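Local coordinates for benzoate transport porin BenP (Acinetobacter baumannii AB307-0294, PDB 5DL8), which probably acts as an outer-membrane channel of the OprD porin family, letting small molecules such as benzoate pass through a beta-barrel, at residues K72-G77 with L121-T126; N19-D24 with F57-M62; T126-G131 with W153-K158. All coordinates share one frame; numbering follows the deposited sequence.

Contact 1 of 3, residues K72-G77 with L121-T126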
ATOM      1  N   LYS A  72     -29.428  -3.965  20.964  1.00 60.00           N
ATOM      2  CA  LYS A  72     -28.028  -3.580  20.653  1.00 57.98           C
ATOM      3  C   LYS A  72     -27.636  -2.194  21.174  1.00 54.98           C
ATOM      4  O   LYS A  72     -28.320  -1.198  20.872  1.00 52.07           O
ATOM      5  CB  LYS A  72     -27.764  -3.522  19.119  1.00 58.05           C
ATOM      6  CG  LYS A  72     -28.417  -4.580  18.291  1.00 60.51           C
ATOM      7  CD  LYS A  72     -27.664  -5.875  18.516  1.00 63.15           C
ATOM      8  CE  LYS A  72     -28.424  -7.030  17.878  1.00 67.04           C
ATOM      9  NZ  LYS A  72     -27.533  -8.209  18.029  1.00 69.09           N
ATOM     10  N   PRO A  73     -26.491  -2.106  21.879  1.00 53.46           N
ATOM     11  CA  PRO A  73     -26.089  -0.789  22.343  1.00 52.75           C
ATOM     12  C   PRO A  73     -25.545   0.124  21.247  1.00 50.26           C
ATOM     13  O   PRO A  73     -24.938  -0.333  20.261  1.00 48.78           O
ATOM     14  CB  PRO A  73     -25.000  -1.102  23.389  1.00 53.73           C
ATOM     15  CG  PRO A  73     -24.525  -2.488  23.089  1.00 53.05           C
ATOM     16  CD  PRO A  73     -25.725  -3.186  22.540  1.00 53.70           C
ATOM     17  N   ILE A  74     -25.795   1.413  21.391  1.00 50.06           N
ATOM     18  CA  ILE A  74     -24.982   2.412  20.674  1.00 48.42           C
ATOM     19  C   ILE A  74     -23.652   2.459  21.394  1.00 47.09           C
ATOM     20  O   ILE A  74     -23.628   2.398  22.634  1.00 48.11           O
ATOM     21  CB  ILE A  74     -25.657   3.818  20.589  1.00 49.45           C
ATOM     22  CG1 ILE A  74     -26.612   3.859  19.390  1.00 50.58           C
ATOM     23  CG2 ILE A  74     -24.627   4.941  20.391  1.00 48.24           C
ATOM     24  CD1 ILE A  74     -27.764   4.862  19.530  1.00 52.42           C
ATOM     25  N   THR A  75     -22.557   2.561  20.637  1.00 45.23           N
ATOM     26  CA  THR A  75     -21.163   2.425  21.182  1.00 44.87           C
ATOM     27  C   THR A  75     -20.298   3.597  20.744  1.00 44.18           C
ATOM     28  O   THR A  75     -20.530   4.155  19.690  1.00 42.01           O
ATOM     29  CB  THR A  75     -20.448   1.087  20.814  1.00 43.58           C
ATOM     30  OG1 THR A  75     -20.360   0.961  19.385  1.00 43.13           O
ATOM     31  CG2 THR A  75     -21.198  -0.112  21.339  1.00 44.72           C
ATOM     32  N   ILE A  76     -19.358   4.002  21.613  1.00 46.04           N
ATOM     33  CA  ILE A  76     -18.373   5.069  21.315  1.00 47.00           C
ATOM     34  C   ILE A  76     -16.935   4.565  21.558  1.00 44.95           C
ATOM     35  O   ILE A  76     -16.688   3.752  22.457  1.00 44.74           O
ATOM     36  CB  ILE A  76     -18.557   6.373  22.144  1.00 49.93           C
ATOM     37  CG1 ILE A  76     -18.836   6.039  23.632  1.00 52.93           C
ATOM     38  CG2 ILE A  76     -19.659   7.236  21.553  1.00 50.81           C
ATOM     39  CD1 ILE A  76     -18.267   7.035  24.629  1.00 53.59           C
ATOM     40  N   GLY A  77     -16.012   5.039  20.739  1.00 42.24           N
ATOM     41  CA  GLY A  77     -14.600   4.897  21.040  1.00 40.70           C
ATOM     42  C   GLY A  77     -13.784   5.976  20.402  1.00 39.58           C
ATOM     43  O   GLY A  77     -14.290   6.902  19.798  1.00 39.65           O
ATOM     44  N   LEU A 121     -18.141   5.679  16.402  1.00 40.97           N
ATOM     45  CA  LEU A 121     -19.548   5.480  16.816  1.00 43.07           C
ATOM     46  C   LEU A 121     -20.056   4.152  16.186  1.00 42.08           C
ATOM     47  O   LEU A 121     -20.018   3.989  14.972  1.00 38.19           O
ATOM     48  CB  LEU A 121     -20.433   6.712  16.380  1.00 43.91           C
ATOM     49  CG  LEU A 121     -21.911   6.802  16.848  1.00 47.92           C
ATOM     50  CD1 LEU A 121     -22.105   6.984  18.363  1.00 48.80           C
ATOM     51  CD2 LEU A 121     -22.736   7.877  16.059  1.00 48.96           C
ATOM     52  N   GLY A 122     -20.506   3.210  17.015  1.00 43.57           N
ATOM     53  CA  GLY A 122     -20.845   1.860  16.528  1.00 44.01           C
ATOM     54  C   GLY A 122     -22.296   1.529  16.826  1.00 45.69           C
ATOM     55  O   GLY A 122     -22.893   2.065  17.789  1.00 46.84           O
ATOM     56  N   TYR A 123     -22.874   0.657  16.002  1.00 44.62           N
ATOM     57  CA  TYR A 123     -24.179   0.034  16.283  1.00 45.75           C
ATOM     58  C   TYR A 123     -24.239  -1.402  15.651  1.00 45.66           C
ATOM     59  O   TYR A 123     -24.105  -1.528  14.435  1.00 43.27           O
ATOM     60  CB  TYR A 123     -25.374   0.913  15.774  1.00 45.73           C
ATOM     61  CG  TYR A 123     -26.736   0.228  15.989  1.00 46.92           C
ATOM     62  CD1 TYR A 123     -27.328   0.186  17.273  1.00 48.22           C
ATOM     63  CD2 TYR A 123     -27.446  -0.423  14.926  1.00 46.41           C
ATOM     64  CE1 TYR A 123     -28.529  -0.468  17.485  1.00 48.36           C
ATOM     65  CE2 TYR A 123     -28.646  -1.106  15.177  1.00 46.56           C
ATOM     66  CZ  TYR A 123     -29.162  -1.093  16.469  1.00 48.19           C
ATOM     67  OH  TYR A 123     -30.338  -1.701  16.789  1.00 50.16           O
ATOM     68  N   ASP A 124     -24.480  -2.452  16.471  1.00 46.51           N
ATOM     69  CA  ASP A 124     -24.587  -3.808  15.963  1.00 46.45           C
ATOM     70  C   ASP A 124     -23.308  -4.193  15.095  1.00 45.17           C
ATOM     71  O   ASP A 124     -22.240  -4.418  15.652  1.00 43.78           O
ATOM     72  CB  ASP A 124     -25.915  -3.965  15.176  1.00 46.98           C
ATOM     73  CG  ASP A 124     -26.295  -5.439  14.903  1.00 48.33           C
ATOM     74  OD1 ASP A 124     -25.737  -6.328  15.604  1.00 49.93           O
ATOM     75  OD2 ASP A 124     -27.150  -5.690  14.017  1.00 48.15           O
ATOM     76  N   LYS A 125     -23.429  -4.308  13.768  1.00 45.11           N
ATOM     77  CA  LYS A 125     -22.282  -4.621  12.902  1.00 44.65           C
ATOM     78  C   LYS A 125     -21.823  -3.461  12.030  1.00 42.29           C
ATOM     79  O   LYS A 125     -21.228  -3.663  10.973  1.00 43.11           O
ATOM     80  CB  LYS A 125     -22.586  -5.884  12.102  1.00 46.07           C
ATOM     81  CG  LYS A 125     -22.610  -7.112  13.016  1.00 49.09           C
ATOM     82  CD  LYS A 125     -22.979  -8.401  12.280  1.00 50.44           C
ATOM     83  CE  LYS A 125     -22.782  -9.567  13.227  1.00 52.32           C
ATOM     84  NZ  LYS A 125     -23.792 -10.613  12.949  1.00 53.32           N
ATOM     85  N   THR A 126     -22.026  -2.248  12.539  1.00 41.91           N
ATOM     86  CA  THR A 126     -21.699  -1.010  11.849  1.00 40.47           C
ATOM     87  C   THR A 126     -20.794  -0.087  12.704  1.00 41.01           C
ATOM     88  O   THR A 126     -20.888  -0.020  13.942  1.00 43.48           O
ATOM     89  CB  THR A 126     -22.991  -0.307  11.455  1.00 40.92           C
ATOM     90  OG1 THR A 126     -23.810  -1.283  10.787  1.00 42.17           O
ATOM     91  CG2 THR A 126     -22.756   0.932  10.532  1.00 39.83           C
TER
HETATM   92  O   HOH W   1     -23.973  -2.723  19.256  1.00 38.61           O
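Two neighbouring antiparallel strands of the OprD-type beta-barrel meet here, at the point where the second one runs into a type II' turn, Tyr123 to Thr126. Thr75 and Gly122 form a hydrogen-bonded pair: Gly122 N donates to Thr75 O at 2.8 Å, and Thr75 N donates to Gly122 O at 2.9 Å. Thr75 holds its hydroxyl in the crowded position between backbone N and carbonyl carbon (chi1 59°), so OG1 lies right against Gly122 CA, 3.0 Å away, an approach made possible by a glycine there; the same OG1 is hydrogen-bonded to Asn19. On the other face, Ile74 and Leu121 lie side by side and point the same way, with Ile74 CG2 3.8 Å from Leu121 CD1. Ile76 crosses Leu121 obliquely, its CG2 meeting that same methyl. The Tyr123 ring, with CG anti to the backbone N (chi1 177°), crosses the Lys72 side chain at about a right angle, CE1 coming 3.5 Å from Lys72 CB while Lys72 O sits at the ring edge. Tyr123 OH is hydrogen-bonded to Ile69 O. Beyond CB, Lys72 bends at chi2 (-74°) and crosses Asp124 obliquely, ending in a long salt bridge, NZ to OD1 3.6 Å. Where the direct strand pairing gives out, a water bridges the two backbones, donating to Pro73 O and accepting from Asp124 N, 2.8 Å from each.

Contact 2 of 3, residues N19-D24 with F57-M62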
ATOM      1  N   ASN A  19     -17.744  -3.308  14.560  1.00 69.40           N
ATOM      2  CA  ASN A  19     -18.067  -2.789  15.897  1.00 71.05           C
ATOM      3  C   ASN A  19     -17.740  -3.814  17.029  1.00 73.86           C
ATOM      4  O   ASN A  19     -18.397  -3.793  18.023  1.00 76.68           O
ATOM      5  CB  ASN A  19     -19.585  -2.466  15.931  1.00 72.46           C
ATOM      6  CG  ASN A  19     -20.051  -1.848  17.252  1.00 72.41           C
ATOM      7  OD1 ASN A  19     -19.404  -0.985  17.794  1.00 70.30           O
ATOM      8  ND2 ASN A  19     -21.172  -2.295  17.755  1.00 74.79           N
ATOM      9  N   GLN A  20     -16.743  -4.705  16.879  1.00 75.77           N
ATOM     10  CA  GLN A  20     -16.551  -5.906  17.770  1.00 78.22           C
ATOM     11  C   GLN A  20     -15.367  -5.885  18.748  1.00 74.83           C
ATOM     12  O   GLN A  20     -15.210  -6.866  19.461  1.00 80.20           O
ATOM     13  CB  GLN A  20     -16.398  -7.235  16.973  1.00 80.43           C
ATOM     14  CG  GLN A  20     -17.496  -7.607  15.996  1.00 85.89           C
ATOM     15  CD  GLN A  20     -18.912  -7.514  16.550  1.00 91.55           C
ATOM     16  OE1 GLN A  20     -19.139  -7.690  17.753  1.00 96.07           O
ATOM     17  NE2 GLN A  20     -19.882  -7.240  15.663  1.00 93.50           N
ATOM     18  N   GLN A  21     -14.571  -4.827  18.823  1.00 67.55           N
ATOM     19  CA  GLN A  21     -13.401  -4.827  19.712  1.00 64.91           C
ATOM     20  C   GLN A  21     -13.708  -4.646  21.217  1.00 65.33           C
ATOM     21  O   GLN A  21     -14.091  -3.548  21.653  1.00 63.74           O
ATOM     22  CB  GLN A  21     -12.434  -3.718  19.263  1.00 62.03           C
ATOM     23  CG  GLN A  21     -10.994  -3.844  19.744  1.00 60.27           C
ATOM     24  CD  GLN A  21     -10.187  -2.622  19.317  1.00 59.15           C
ATOM     25  OE1 GLN A  21     -10.361  -2.160  18.191  1.00 59.49           O
ATOM     26  NE2 GLN A  21      -9.328  -2.067  20.217  1.00 57.46           N
ATOM     27  N   THR A  22     -13.466  -5.698  22.016  1.00 66.25           N
ATOM     28  CA  THR A  22     -13.780  -5.710  23.478  1.00 67.82           C
ATOM     29  C   THR A  22     -12.679  -5.073  24.362  1.00 66.44           C
ATOM     30  O   THR A  22     -12.982  -4.543  25.445  1.00 69.02           O
ATOM     31  CB  THR A  22     -14.093  -7.147  24.035  1.00 69.92           C
ATOM     32  OG1 THR A  22     -13.059  -8.046  23.641  1.00 68.26           O
ATOM     33  CG2 THR A  22     -15.451  -7.686  23.566  1.00 72.07           C
ATOM     34  N   GLU A  23     -11.419  -5.134  23.907  1.00 63.58           N
ATOM     35  CA  GLU A  23     -10.234  -4.665  24.670  1.00 61.67           C
ATOM     36  C   GLU A  23      -9.460  -3.518  23.936  1.00 56.30           C
ATOM     37  O   GLU A  23      -9.284  -3.566  22.709  1.00 53.35           O
ATOM     38  CB  GLU A  23      -9.279  -5.884  24.907  1.00 63.32           C
ATOM     39  CG  GLU A  23      -9.695  -6.974  25.931  1.00 67.11           C
ATOM     40  CD  GLU A  23      -9.864  -6.402  27.371  1.00 70.16           C
ATOM     41  OE1 GLU A  23      -9.034  -5.563  27.824  1.00 69.44           O
ATOM     42  OE2 GLU A  23     -10.843  -6.761  28.050  1.00 71.67           O
ATOM     43  N   ASP A  24      -8.953  -2.530  24.681  1.00 54.44           N
ATOM     44  CA  ASP A  24      -7.980  -1.554  24.092  1.00 51.48           C
ATOM     45  C   ASP A  24      -6.785  -2.322  23.488  1.00 50.85           C
ATOM     46  O   ASP A  24      -6.414  -3.417  24.002  1.00 52.09           O
ATOM     47  CB  ASP A  24      -7.408  -0.569  25.106  1.00 50.29           C
ATOM     48  CG  ASP A  24      -8.431   0.450  25.655  1.00 51.20           C
ATOM     49  OD1 ASP A  24      -9.600   0.491  25.319  1.00 51.71           O
ATOM     50  OD2 ASP A  24      -8.004   1.281  26.457  1.00 51.52           O
ATOM     51  N   PHE A  57       0.548   3.696  18.600  1.00 32.11           N
ATOM     52  CA  PHE A  57      -0.815   3.578  18.017  1.00 34.07           C
ATOM     53  C   PHE A  57      -1.777   3.030  19.101  1.00 35.34           C
ATOM     54  O   PHE A  57      -1.494   2.051  19.811  1.00 35.59           O
ATOM     55  CB  PHE A  57      -0.885   2.629  16.786  1.00 33.35           C
ATOM     56  CG  PHE A  57       0.094   2.984  15.712  1.00 33.20           C
ATOM     57  CD1 PHE A  57       1.394   2.459  15.746  1.00 32.42           C
ATOM     58  CD2 PHE A  57      -0.232   3.898  14.724  1.00 32.81           C
ATOM     59  CE1 PHE A  57       2.329   2.816  14.786  1.00 30.67           C
ATOM     60  CE2 PHE A  57       0.685   4.237  13.736  1.00 31.73           C
ATOM     61  CZ  PHE A  57       1.976   3.741  13.792  1.00 31.91           C
ATOM     62  N   TYR A  58      -2.896   3.703  19.228  1.00 35.75           N
ATOM     63  CA  TYR A  58      -3.875   3.400  20.210  1.00 37.90           C
ATOM     64  C   TYR A  58      -5.233   3.237  19.535  1.00 39.50           C
ATOM     65  O   TYR A  58      -5.636   4.090  18.684  1.00 38.62           O
ATOM     66  CB  TYR A  58      -3.928   4.505  21.224  1.00 38.27           C
ATOM     67  CG  TYR A  58      -5.104   4.355  22.183  1.00 41.29           C
ATOM     68  CD1 TYR A  58      -5.102   3.373  23.210  1.00 42.37           C
ATOM     69  CD2 TYR A  58      -6.238   5.199  22.067  1.00 42.35           C
ATOM     70  CE1 TYR A  58      -6.193   3.269  24.072  1.00 44.35           C
ATOM     71  CE2 TYR A  58      -7.281   5.106  22.937  1.00 44.13           C
ATOM     72  CZ  TYR A  58      -7.250   4.154  23.917  1.00 45.05           C
ATOM     73  OH  TYR A  58      -8.323   4.086  24.692  1.00 46.78           O
ATOM     74  N   LYS A  59      -5.912   2.147  19.913  1.00 41.76           N
ATOM     75  CA  LYS A  59      -7.280   1.906  19.519  1.00 45.17           C
ATOM     76  C   LYS A  59      -8.127   1.459  20.621  1.00 45.69           C
ATOM     77  O   LYS A  59      -8.024   0.292  21.038  1.00 46.65           O
ATOM     78  CB  LYS A  59      -7.351   0.751  18.574  1.00 48.18           C
ATOM     79  CG  LYS A  59      -6.576   0.936  17.315  1.00 48.93           C
ATOM     80  CD  LYS A  59      -6.741  -0.281  16.428  1.00 50.98           C
ATOM     81  CE  LYS A  59      -8.215  -0.494  16.171  1.00 54.82           C
ATOM     82  NZ  LYS A  59      -8.322  -1.300  14.935  1.00 58.52           N
ATOM     83  N   SER A  60      -9.041   2.307  21.034  1.00 45.73           N
ATOM     84  CA  SER A  60      -9.936   1.920  22.106  1.00 47.46           C
ATOM     85  C   SER A  60     -10.869   0.740  21.792  1.00 48.11           C
ATOM     86  O   SER A  60     -11.289   0.504  20.665  1.00 46.53           O
ATOM     87  CB  SER A  60     -10.767   3.099  22.631  1.00 49.50           C
ATOM     88  OG  SER A  60     -11.866   3.379  21.792  1.00 50.26           O
ATOM     89  N   LYS A  61     -11.204   0.014  22.848  1.00 50.13           N
ATOM     90  CA  LYS A  61     -12.401  -0.813  22.793  1.00 52.65           C
ATOM     91  C   LYS A  61     -13.614   0.090  22.476  1.00 52.31           C
ATOM     92  O   LYS A  61     -13.617   1.315  22.718  1.00 51.03           O
ATOM     93  CB  LYS A  61     -12.632  -1.578  24.121  1.00 56.01           C
ATOM     94  CG  LYS A  61     -13.041  -0.731  25.338  1.00 58.86           C
ATOM     95  CD  LYS A  61     -13.187  -1.595  26.619  1.00 62.87           C
ATOM     96  CE  LYS A  61     -12.903  -0.837  27.928  1.00 64.42           C
ATOM     97  NZ  LYS A  61     -12.847  -1.696  29.145  1.00 67.17           N
ATOM     98  N   MET A  62     -14.637  -0.549  21.945  1.00 53.13           N
ATOM     99  CA  MET A  62     -15.934   0.105  21.779  1.00 54.85           C
ATOM    100  C   MET A  62     -16.659   0.118  23.118  1.00 57.97           C
ATOM    101  O   MET A  62     -16.819  -0.888  23.784  1.00 59.74           O
ATOM    102  CB  MET A  62     -16.750  -0.552  20.659  1.00 55.09           C
ATOM    103  CG  MET A  62     -16.175  -0.334  19.257  1.00 52.16           C
ATOM    104  SD  MET A  62     -15.616   1.339  18.746  1.00 49.20           S
ATOM    105  CE  MET A  62     -17.218   2.159  18.556  1.00 51.68           C
TER
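Gln21 makes two of the bonds between the irregular segment 19-24 and segment 57-62, where the strand loses its regularity after Lys59. Its CB points toward that segment, CG is anti to the backbone N (chi1 -161°), and the chain runs on extended, crossing Lys59 at about a right angle. CD reaches Ser60 O at 3.6 Å. At the tip the two branches part: OE1 lies beside the last methylene of Lys59, 3.4 Å from CE, next to the ammonium, while NE2 makes two hydrogen bonds. One goes across to Lys59 O, 2.8 Å and bent (134° at the proton), approaching from above the carbonyl plane. The other goes back to Glu23 O at 2.9 Å, nearly straight and in the amide plane, so the amide is fixed in its rotation. The Gln21 backbone joins in, its carbonyl O taking Met62 N at 3.1 Å almost along the C=O axis.

Asp24 makes the second set of bonds. OD1 receives Lys61 N at 3.0 Å on its anti lone pair, and OD2, in plane at the edge of the Tyr58 ring, accepts a weak bond from Tyr58 OH; the ring plane stands 88° from the carboxylate. Asn19 OD1 rests on Met62 CG at 3.6 Å, though its hydrogen bond goes to Thr75. Lys61 runs past Thr22 O with its CD. The arrangement is an N-terminal lead-in folded against a barrel strand: where the pairing of strands 25-39 and 47-65 gives out, one backbone bond and two side-chain-to-backbone bonds hold the irregular segment against the OprD-type barrel wall.

Contact 3 of 3, residues T126-G131 with W153-K158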
ATOM      1  N   THR A 126     -22.026  -2.248  12.539  1.00 41.91           N
ATOM      2  CA  THR A 126     -21.699  -1.010  11.849  1.00 40.47           C
ATOM      3  C   THR A 126     -20.794  -0.087  12.704  1.00 41.01           C
ATOM      4  O   THR A 126     -20.888  -0.020  13.942  1.00 43.48           O
ATOM      5  CB  THR A 126     -22.991  -0.307  11.455  1.00 40.92           C
ATOM      6  OG1 THR A 126     -23.810  -1.283  10.787  1.00 42.17           O
ATOM      7  CG2 THR A 126     -22.756   0.932  10.532  1.00 39.83           C
ATOM      8  N   LEU A 127     -19.902   0.614  12.032  1.00 38.80           N
ATOM      9  CA  LEU A 127     -19.027   1.472  12.684  1.00 37.62           C
ATOM     10  C   LEU A 127     -18.831   2.664  11.834  1.00 36.09           C
ATOM     11  O   LEU A 127     -18.499   2.530  10.638  1.00 37.68           O
ATOM     12  CB  LEU A 127     -17.757   0.725  12.887  1.00 37.54           C
ATOM     13  CG  LEU A 127     -16.759   1.573  13.694  1.00 38.37           C
ATOM     14  CD1 LEU A 127     -17.183   1.646  15.150  1.00 39.46           C
ATOM     15  CD2 LEU A 127     -15.325   1.042  13.528  1.00 37.23           C
ATOM     16  N   LEU A 128     -19.083   3.831  12.411  1.00 35.78           N
ATOM     17  CA  LEU A 128     -18.883   5.141  11.751  1.00 34.90           C
ATOM     18  C   LEU A 128     -17.552   5.698  12.338  1.00 34.59           C
ATOM     19  O   LEU A 128     -17.381   5.721  13.582  1.00 34.60           O
ATOM     20  CB  LEU A 128     -20.044   6.117  12.055  1.00 36.30           C
ATOM     21  CG  LEU A 128     -19.858   7.622  11.715  1.00 36.48           C
ATOM     22  CD1 LEU A 128     -19.897   7.798  10.182  1.00 36.11           C
ATOM     23  CD2 LEU A 128     -20.833   8.543  12.475  1.00 37.78           C
ATOM     24  N   SER A 129     -16.639   6.145  11.466  1.00 32.77           N
ATOM     25  CA  SER A 129     -15.360   6.732  11.936  1.00 33.63           C
ATOM     26  C   SER A 129     -15.135   8.145  11.340  1.00 33.61           C
ATOM     27  O   SER A 129     -15.360   8.353  10.145  1.00 32.58           O
ATOM     28  CB  SER A 129     -14.181   5.785  11.618  1.00 31.93           C
ATOM     29  OG  SER A 129     -14.425   4.546  12.258  1.00 32.14           O
ATOM     30  N   VAL A 130     -14.737   9.104  12.179  1.00 33.30           N
ATOM     31  CA  VAL A 130     -14.460  10.421  11.722  1.00 33.73           C
ATOM     32  C   VAL A 130     -13.091  10.860  12.289  1.00 33.70           C
ATOM     33  O   VAL A 130     -12.877  10.837  13.518  1.00 32.80           O
ATOM     34  CB  VAL A 130     -15.512  11.420  12.250  1.00 37.84           C
ATOM     35  CG1 VAL A 130     -15.225  12.850  11.763  1.00 38.76           C
ATOM     36  CG2 VAL A 130     -16.959  10.976  11.979  1.00 38.01           C
ATOM     37  N   GLY A 131     -12.207  11.273  11.364  1.00 32.63           N
ATOM     38  CA  GLY A 131     -10.848  11.800  11.626  1.00 31.89           C
ATOM     39  C   GLY A 131      -9.814  11.020  10.797  1.00 30.59           C
ATOM     40  O   GLY A 131      -9.872  10.906   9.584  1.00 29.17           O
ATOM     41  N   TRP A 153      -7.549  11.424   6.087  1.00 27.06           N
ATOM     42  CA  TRP A 153      -8.442  12.090   6.980  1.00 28.72           C
ATOM     43  C   TRP A 153      -9.796  12.176   6.298  1.00 28.75           C
ATOM     44  O   TRP A 153      -9.875  12.641   5.144  1.00 27.06           O
ATOM     45  CB  TRP A 153      -7.925  13.481   7.253  1.00 30.35           C
ATOM     46  CG  TRP A 153      -8.653  14.323   8.309  1.00 33.44           C
ATOM     47  CD1 TRP A 153      -9.604  15.364   8.091  1.00 35.42           C
ATOM     48  CD2 TRP A 153      -8.408  14.302   9.706  1.00 34.85           C
ATOM     49  NE1 TRP A 153      -9.941  15.933   9.298  1.00 37.22           N
ATOM     50  CE2 TRP A 153      -9.237  15.287  10.300  1.00 37.65           C
ATOM     51  CE3 TRP A 153      -7.553  13.544  10.529  1.00 36.42           C
ATOM     52  CZ2 TRP A 153      -9.242  15.512  11.690  1.00 38.92           C
ATOM     53  CZ3 TRP A 153      -7.565  13.782  11.906  1.00 37.10           C
ATOM     54  CH2 TRP A 153      -8.408  14.753  12.460  1.00 38.87           C
ATOM     55  N   GLY A 154     -10.830  11.797   7.029  1.00 29.19           N
ATOM     56  CA  GLY A 154     -12.218  11.826   6.478  1.00 30.24           C
ATOM     57  C   GLY A 154     -13.216  11.127   7.352  1.00 31.03           C
ATOM     58  O   GLY A 154     -13.014  11.004   8.549  1.00 30.54           O
ATOM     59  N   THR A 155     -14.339  10.723   6.745  1.00 33.05           N
ATOM     60  CA  THR A 155     -15.380   9.970   7.403  1.00 33.89           C
ATOM     61  C   THR A 155     -15.651   8.733   6.643  1.00 33.35           C
ATOM     62  O   THR A 155     -15.750   8.811   5.406  1.00 35.45           O
ATOM     63  CB  THR A 155     -16.647  10.767   7.353  1.00 36.20           C
ATOM     64  OG1 THR A 155     -16.332  12.077   7.781  1.00 38.82           O
ATOM     65  CG2 THR A 155     -17.686  10.185   8.244  1.00 36.64           C
ATOM     66  N   ASN A 156     -15.775   7.601   7.335  1.00 32.79           N
ATOM     67  CA  ASN A 156     -16.317   6.391   6.715  1.00 32.75           C
ATOM     68  C   ASN A 156     -17.261   5.573   7.553  1.00 33.56           C
ATOM     69  O   ASN A 156     -17.353   5.777   8.749  1.00 34.45           O
ATOM     70  CB  ASN A 156     -15.217   5.508   6.118  1.00 31.34           C
ATOM     71  CG  ASN A 156     -14.300   4.797   7.162  1.00 31.76           C
ATOM     72  OD1 ASN A 156     -14.527   4.723   8.373  1.00 31.22           O
ATOM     73  ND2 ASN A 156     -13.326   4.163   6.619  1.00 31.95           N
ATOM     74  N   LEU A 157     -17.994   4.685   6.871  1.00 34.07           N
ATOM     75  CA  LEU A 157     -19.079   3.839   7.446  1.00 35.87           C
ATOM     76  C   LEU A 157     -18.857   2.434   6.926  1.00 36.20           C
ATOM     77  O   LEU A 157     -18.689   2.254   5.708  1.00 34.71           O
ATOM     78  CB  LEU A 157     -20.477   4.329   7.071  1.00 37.09           C
ATOM     79  CG  LEU A 157     -21.681   3.636   7.725  1.00 38.41           C
ATOM     80  CD1 LEU A 157     -21.610   3.734   9.244  1.00 39.46           C
ATOM     81  CD2 LEU A 157     -22.996   4.235   7.200  1.00 39.73           C
ATOM     82  N   LYS A 158     -18.692   1.497   7.861  1.00 37.35           N
ATOM     83  CA  LYS A 158     -18.491   0.035   7.578  1.00 38.62           C
ATOM     84  C   LYS A 158     -19.611  -0.787   8.138  1.00 38.07           C
ATOM     85  O   LYS A 158     -19.960  -0.601   9.284  1.00 38.22           O
ATOM     86  CB  LYS A 158     -17.285  -0.500   8.323  1.00 39.31           C
ATOM     87  CG  LYS A 158     -16.088   0.266   8.029  1.00 41.80           C
ATOM     88  CD  LYS A 158     -14.923  -0.340   8.722  1.00 44.40           C
ATOM     89  CE  LYS A 158     -13.742   0.522   8.451  1.00 44.92           C
ATOM     90  NZ  LYS A 158     -12.566  -0.331   8.688  1.00 48.81           N
TER
HETATM   91  O   HOH W   2     -15.583   3.285  10.066  1.00 33.12           O
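Trp153 starts the segment by laying one face of its indole on the backbone of the adjacent strand end, at Gly131: Gly131 CA stands 3.7 Å from the centroid of the six-membered ring, only 5° off its normal, a CH-pi contact. Gly131 has backbone angles that call for glycine, and the chain turns a corner at this residue and again at Gly154. These two glycines still pair, Gly154 N to Gly131 O and Gly131 N to Gly154 O both at 2.9 Å, so the antiparallel register carries through the bend.

Thr155 comes next, on the face of Leu128 and Val130, its CG2 anti to the backbone N and lying beside Val130 CG2 at 3.9 Å, the two side chains pointing the same way. Leu128 CD1 reaches the same methyl obliquely. Asn156 turns to the face that carries Leu127, Ser129 and Lys158. Its O receives Ser129 N at 2.8 Å, nearly along the C=O axis, and its own N donates to Ser129 O. The side chain holds CG in the crowded position (chi1 70°), which puts OD1 beside a water at 2.5 Å; that water also sits 2.8 Å from Ser129 OG, joining the two polar tips, and lies within hydrogen-bonding distance of Leu127 O, while Asn156 ND2 bonds Tyr202 OH. Leu157 returns to the face of Leu128 and Val130 and packs very tightly, its CD1 only 3.3 Å from Thr126 CG2. Lys158 closes the run as a hydrogen-bonded pair with Leu127, Lys158 N donating to Leu127 O; its extended chain leads away from Leu127 and touches Pro18.

No helix is present: within the barrel wall, strand 126-130 has strand 107-123 on its other flank, and strand 155-160 has strand 165-176 on its far side.

From the N terminus, contact 2 comes first: the lead-in 19-24 returns to 57-62, closing a loop that holds strand 25-39 and the first part of strand 47-65. Contact 1 follows, where 72-77 meets 121-126 and closes the next, longer loop. Contact 3 then pairs 126-131 with 153-158, taking up the chain at Thr126, which it shares with contact 1. The three run in series, with none nesting or crossing. Across the strands they join a continuous patch of wall: strand 47-65 borders 72-87, 107-123 borders 126-130, and Leu121 O bonds Leu128 N. Asn19 ties the lead-in to contact 1 through Thr75 and Asp124, while Met62 packs on Leu127 of contact 3.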